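Local coordinates for protein polysaccharide deacetylase (Streptococcus pyogenes, PDB 6DQ3) that removes N-acetyl groups from the cell-wall linkage unit of streptococcal rhamnopolysaccharides, as a zinc-dependent deacetylase of the carbohydrate esterase 4 family, at residues A[82-85]-A[86-90]; A[40-43]-A[44-48]. All coordinates share one frame; numbering follows the deposited sequence.

Interaction 1. Residues A[82-85]-A[86-90]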
loop_
_atom_site.group_PDB
_atom_site.type_symbol
_atom_site.label_atom_id
_atom_site.label_comp_id
_atom_site.label_asym_id
_atom_site.label_seq_id
_atom_site.Cartn_x
_atom_site.Cartn_y
_atom_site.Cartn_z
ATOM N N ASP A 82 6.423 4.645 11.779
ATOM C CA ASP A 82 5.114 4.904 12.369
ATOM C C ASP A 82 4.082 3.861 11.943
ATOM O O ASP A 82 3.056 3.719 12.615
ATOM C CB ASP A 82 4.617 6.324 12.038
ATOM C CG ASP A 82 4.405 6.565 10.544
ATOM O OD1 ASP A 82 4.707 5.678 9.720
ATOM O OD2 ASP A 82 3.922 7.662 10.191
ATOM N N PHE A 83 4.319 3.122 10.852
ATOM C CA PHE A 83 3.404 2.035 10.512
ATOM C C PHE A 83 3.427 0.954 11.588
ATOM O O PHE A 83 2.382 0.399 11.948
ATOM C CB PHE A 83 3.746 1.437 9.141
ATOM C CG PHE A 83 2.821 0.322 8.735
ATOM C CD1 PHE A 83 1.580 0.596 8.180
ATOM C CD2 PHE A 83 3.178 -1.003 8.942
ATOM C CE1 PHE A 83 0.720 -0.434 7.823
ATOM C CE2 PHE A 83 2.325 -2.031 8.586
ATOM C CZ PHE A 83 1.096 -1.747 8.031
ATOM N N TYR A 84 4.607 0.659 12.134
ATOM C CA TYR A 84 4.712 -0.311 13.220
ATOM C C TYR A 84 4.313 0.286 14.565
ATOM O O TYR A 84 3.645 -0.381 15.367
ATOM C CB TYR A 84 6.141 -0.844 13.292
ATOM C CG TYR A 84 6.403 -1.814 14.412
ATOM C CD1 TYR A 84 5.935 -3.118 14.350
ATOM C CD2 TYR A 84 7.156 -1.440 15.519
ATOM C CE1 TYR A 84 6.185 -4.014 15.365
ATOM C CE2 TYR A 84 7.417 -2.332 16.538
ATOM C CZ TYR A 84 6.928 -3.618 16.456
ATOM O OH TYR A 84 7.180 -4.516 17.466
ATOM N N ASN A 85 4.721 1.527 14.842
ATOM C CA ASN A 85 4.479 2.095 16.163
ATOM C C ASN A 85 3.043 2.572 16.339
ATOM O O ASN A 85 2.509 2.520 17.451
ATOM C CB ASN A 85 5.410 3.281 16.437
ATOM C CG ASN A 85 6.853 2.869 16.651
ATOM O OD1 ASN A 85 7.143 1.760 17.100
ATOM N ND2 ASN A 85 7.769 3.779 16.344
ATOM N N VAL A 86 2.410 3.055 15.273
ATOM C CA VAL A 86 1.121 3.721 15.396
ATOM C C VAL A 86 0.035 2.964 14.637
ATOM O O VAL A 86 -0.964 2.546 15.229
ATOM C CB VAL A 86 1.227 5.182 14.913
ATOM C CG1 VAL A 86 -0.075 5.927 15.144
ATOM C CG2 VAL A 86 2.387 5.893 15.611
ATOM N N ALA A 87 0.225 2.766 13.332
ATOM C CA ALA A 87 -0.849 2.192 12.524
ATOM C C ALA A 87 -1.136 0.743 12.909
ATOM O O ALA A 87 -2.301 0.341 13.009
ATOM C CB ALA A 87 -0.501 2.296 11.038
ATOM N N TYR A 88 -0.088 -0.054 13.117
ATOM C CA TYR A 88 -0.260 -1.491 13.336
ATOM C C TYR A 88 -1.094 -1.814 14.568
ATOM O O TYR A 88 -1.990 -2.674 14.476
ATOM C CB TYR A 88 1.136 -2.127 13.394
ATOM C CG TYR A 88 1.172 -3.589 13.743
ATOM C CD1 TYR A 88 0.491 -4.521 12.974
ATOM C CD2 TYR A 88 1.897 -4.041 14.833
ATOM C CE1 TYR A 88 0.522 -5.859 13.294
ATOM C CE2 TYR A 88 1.931 -5.374 15.162
ATOM C CZ TYR A 88 1.243 -6.281 14.388
ATOM O OH TYR A 88 1.280 -7.614 14.709
ATOM N N PRO A 89 -0.866 -1.207 15.737
ATOM C CA PRO A 89 -1.762 -1.490 16.875
ATOM C C PRO A 89 -3.216 -1.178 16.579
ATOM O O PRO A 89 -4.114 -1.923 16.994
ATOM C CB PRO A 89 -1.216 -0.591 17.996
ATOM C CG PRO A 89 0.209 -0.340 17.627
ATOM C CD PRO A 89 0.273 -0.351 16.111
ATOM N N ILE A 90 -3.474 -0.074 15.879
ATOM C CA ILE A 90 -4.845 0.296 15.554
ATOM C C ILE A 90 -5.444 -0.691 14.557
ATOM O O ILE A 90 -6.623 -1.049 14.651
ATOM C CB ILE A 90 -4.887 1.746 15.038
ATOM C CG1 ILE A 90 -4.391 2.692 16.140
ATOM C CG2 ILE A 90 -6.296 2.104 14.605
ATOM C CD1 ILE A 90 -4.167 4.133 15.706
#
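F83 lays its ring along the inner side of helix 81-93, where CD1 meets the methyl CB of A87 at 3.9 Å. This side of the contact is closely packed, with F83, A87 and Y88 all buried. CG of F83 is anti to the backbone N (chi1 -179°), which leads the ring onto M128 and F130 of strand 128-132 and edge-to-face with F76. Next to it Y84 and Y88 run side by side in the same direction, their rings nearest at Y84 CD1 and Y88 CD2, 4.2 Å apart. M123 of helix 117-124 touches both tyrosines, and E122 of that helix is hydrogen-bonded to Y84 OH.

The backbone between these side chains is a wider, pi-type turn. A87 N bonds to D82 O at 3.1 Å in the carbonyl plane, while V86 N reaches the same oxygen at 2.8 Å from well above that plane. Like A87 N, Y88 N reaches five residues back, to F83 O at 2.8 Å. The solvent side holds the exposed N85 and P89, the proline touching the backbone through its ring carbons, CD 3.5 Å from Y84 O.

Proline has no N-H to give to the preceding turn, and the helix kinks there. At the other end, OD2 of D82 is held by I17 N and H18 ND1; H18 binds a zinc ion together with E24, so D82 probably holds the imidazole in place as a second-shell residue.

Interaction 2. Residues A[40-43]-A[44-48]; sequences QLQK and MKDEG
Four backbone hydrogen bonds tie Q40, L41, Q42 and K43 to the residues four places on, and they carry the polar part of the contact between the two segments. K45 N to L41 O and D46 N to Q42 O both measure 2.9 Å; M44 N to Q40 O and E47 N to K43 O are 3.0 Å. The last is the most bent, with 151° at the hydrogen, as the helix runs out.

Charge adds less between the side chains themselves. K43 NZ stays 4.5 Å from E47 OE2, beyond a salt bridge, although the aliphatic part of the lysine follows the glutamate, CE lying 4.2 Å from E47 CG. The firmer ionic partner of E47 is K70, which takes OE1. Q42 and D46 cross at a slant with their amide and carboxylate planes 67° apart, and only CG of the glutamine comes near OD2 of the aspartate.

Helix 34-46 closes in a Schellman motif: G48 takes positive phi, and two bonds run back into the last turn. G48 N is bonded to K45 O.

On the buried side M44 swings CG beside its own backbone N (chi1 -69°) and then bends at the thioether, so that CG and CE both lie against Q40 O, CG at 3.4 Å, with CE also 4.1 Å from Q40 CB and close to L41 CD2. L12 and Y14 of strand 8-14, F51 of strand 50-51 and L224 of helix 221-228 also touch this methionine. Beside it Q40 turns its amide away from the segment 44-48, giving OE1 to a hydrogen bond with Y14 OH.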
loop_
_atom_site.group_PDB
_atom_site.type_symbol
_atom_site.label_atom_id
_atom_site.label_comp_id
_atom_site.label_asym_id
_atom_site.label_seq_id
_atom_site.Cartn_x
_atom_site.Cartn_y
_atom_site.Cartn_z
ATOM N N GLN A 40 -11.651 6.119 11.232
ATOM C CA GLN A 40 -11.886 5.616 9.882
ATOM C C GLN A 40 -12.033 4.100 9.884
ATOM O O GLN A 40 -12.959 3.556 9.273
ATOM C CB GLN A 40 -10.747 6.044 8.960
ATOM C CG GLN A 40 -10.715 7.531 8.660
ATOM C CD GLN A 40 -9.423 7.951 7.989
ATOM O OE1 GLN A 40 -8.456 7.188 7.949
ATOM N NE2 GLN A 40 -9.399 9.165 7.459
ATOM N N LEU A 41 -11.132 3.397 10.574
ATOM C CA LEU A 41 -11.231 1.944 10.616
ATOM C C LEU A 41 -12.494 1.500 11.343
ATOM O O LEU A 41 -13.156 0.545 10.920
ATOM C CB LEU A 41 -10.006 1.343 11.294
ATOM C CG LEU A 41 -8.696 1.301 10.520
ATOM C CD1 LEU A 41 -7.665 0.554 11.357
ATOM C CD2 LEU A 41 -8.873 0.645 9.167
ATOM N N GLN A 42 -12.828 2.159 12.457
ATOM C CA GLN A 42 -14.058 1.835 13.163
ATOM C C GLN A 42 -15.260 1.897 12.227
ATOM O O GLN A 42 -16.113 1.004 12.233
ATOM C CB GLN A 42 -14.250 2.789 14.341
ATOM C CG GLN A 42 -15.522 2.552 15.132
ATOM C CD GLN A 42 -15.761 3.631 16.174
ATOM O OE1 GLN A 42 -15.156 4.702 16.123
ATOM N NE2 GLN A 42 -16.645 3.355 17.125
ATOM N N LYS A 43 -15.338 2.950 11.409
ATOM C CA LYS A 43 -16.485 3.114 10.521
ATOM C C LYS A 43 -16.487 2.059 9.418
ATOM O O LYS A 43 -17.551 1.545 9.049
ATOM C CB LYS A 43 -16.483 4.524 9.934
ATOM C CG LYS A 43 -17.719 4.888 9.135
ATOM C CD LYS A 43 -18.948 5.066 10.009
ATOM C CE LYS A 43 -20.188 5.198 9.142
ATOM N NZ LYS A 43 -21.371 5.674 9.911
ATOM N N MET A 44 -15.314 1.721 8.879
ATOM C CA MET A 44 -15.248 0.641 7.899
ATOM C C MET A 44 -15.701 -0.678 8.511
ATOM O O MET A 44 -16.435 -1.447 7.877
ATOM C CB MET A 44 -13.830 0.509 7.349
ATOM C CG MET A 44 -13.391 1.665 6.469
ATOM S SD MET A 44 -11.732 1.423 5.815
ATOM C CE MET A 44 -10.989 3.009 6.199
ATOM N N LYS A 45 -15.275 -0.959 9.745
ATOM C CA LYS A 45 -15.656 -2.207 10.396
ATOM C C LYS A 45 -17.161 -2.258 10.627
ATOM O O LYS A 45 -17.814 -3.269 10.335
ATOM C CB LYS A 45 -14.897 -2.351 11.716
ATOM C CG LYS A 45 -14.839 -3.776 12.263
ATOM C CD LYS A 45 -13.878 -4.631 11.436
ATOM C CE LYS A 45 -13.677 -6.023 12.030
ATOM N NZ LYS A 45 -12.754 -6.842 11.189
ATOM N N ASP A 46 -17.733 -1.164 11.139
ATOM C CA ASP A 46 -19.169 -1.115 11.393
ATOM C C ASP A 46 -19.967 -1.301 10.107
ATOM O O ASP A 46 -21.050 -1.901 10.120
ATOM C CB ASP A 46 -19.533 0.215 12.056
ATOM C CG ASP A 46 -19.065 0.306 13.501
ATOM O OD1 ASP A 46 -18.605 -0.715 14.051
ATOM O OD2 ASP A 46 -19.162 1.406 14.088
ATOM N N GLU A 47 -19.461 -0.775 8.994
ATOM C CA GLU A 47 -20.106 -0.927 7.697
ATOM C C GLU A 47 -19.866 -2.295 7.077
ATOM O O GLU A 47 -20.317 -2.535 5.951
ATOM C CB GLU A 47 -19.617 0.171 6.749
ATOM C CG GLU A 47 -20.206 1.541 7.053
ATOM C CD GLU A 47 -21.649 1.656 6.599
ATOM O OE1 GLU A 47 -21.919 1.339 5.424
ATOM O OE2 GLU A 47 -22.510 2.049 7.415
ATOM N N GLY A 48 -19.173 -3.190 7.776
ATOM C CA GLY A 48 -18.991 -4.542 7.300
ATOM C C GLY A 48 -17.914 -4.730 6.262
ATOM O O GLY A 48 -17.981 -5.695 5.496
#

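Interaction 2 lies on helix 34-46 and interaction 1 on helix 81-93, their centres about 18 Å apart. The two helices meet where I90 O comes 3.8 Å from L41 CD1, a packing contact backed by I90 and A87 lying against F37 of the earlier helix. Interaction 1 lies near a metal site: the side chain of D82 is about 6 Å from the bound acetate and about 7 Å from a zinc ion. Its helix joins strands 71-77 and 98-102 in a beta-alpha-beta unit, whereas interaction 2 packs on strand 8-14 and helix 221-228, its centre about 19 Å from the centre of the chain.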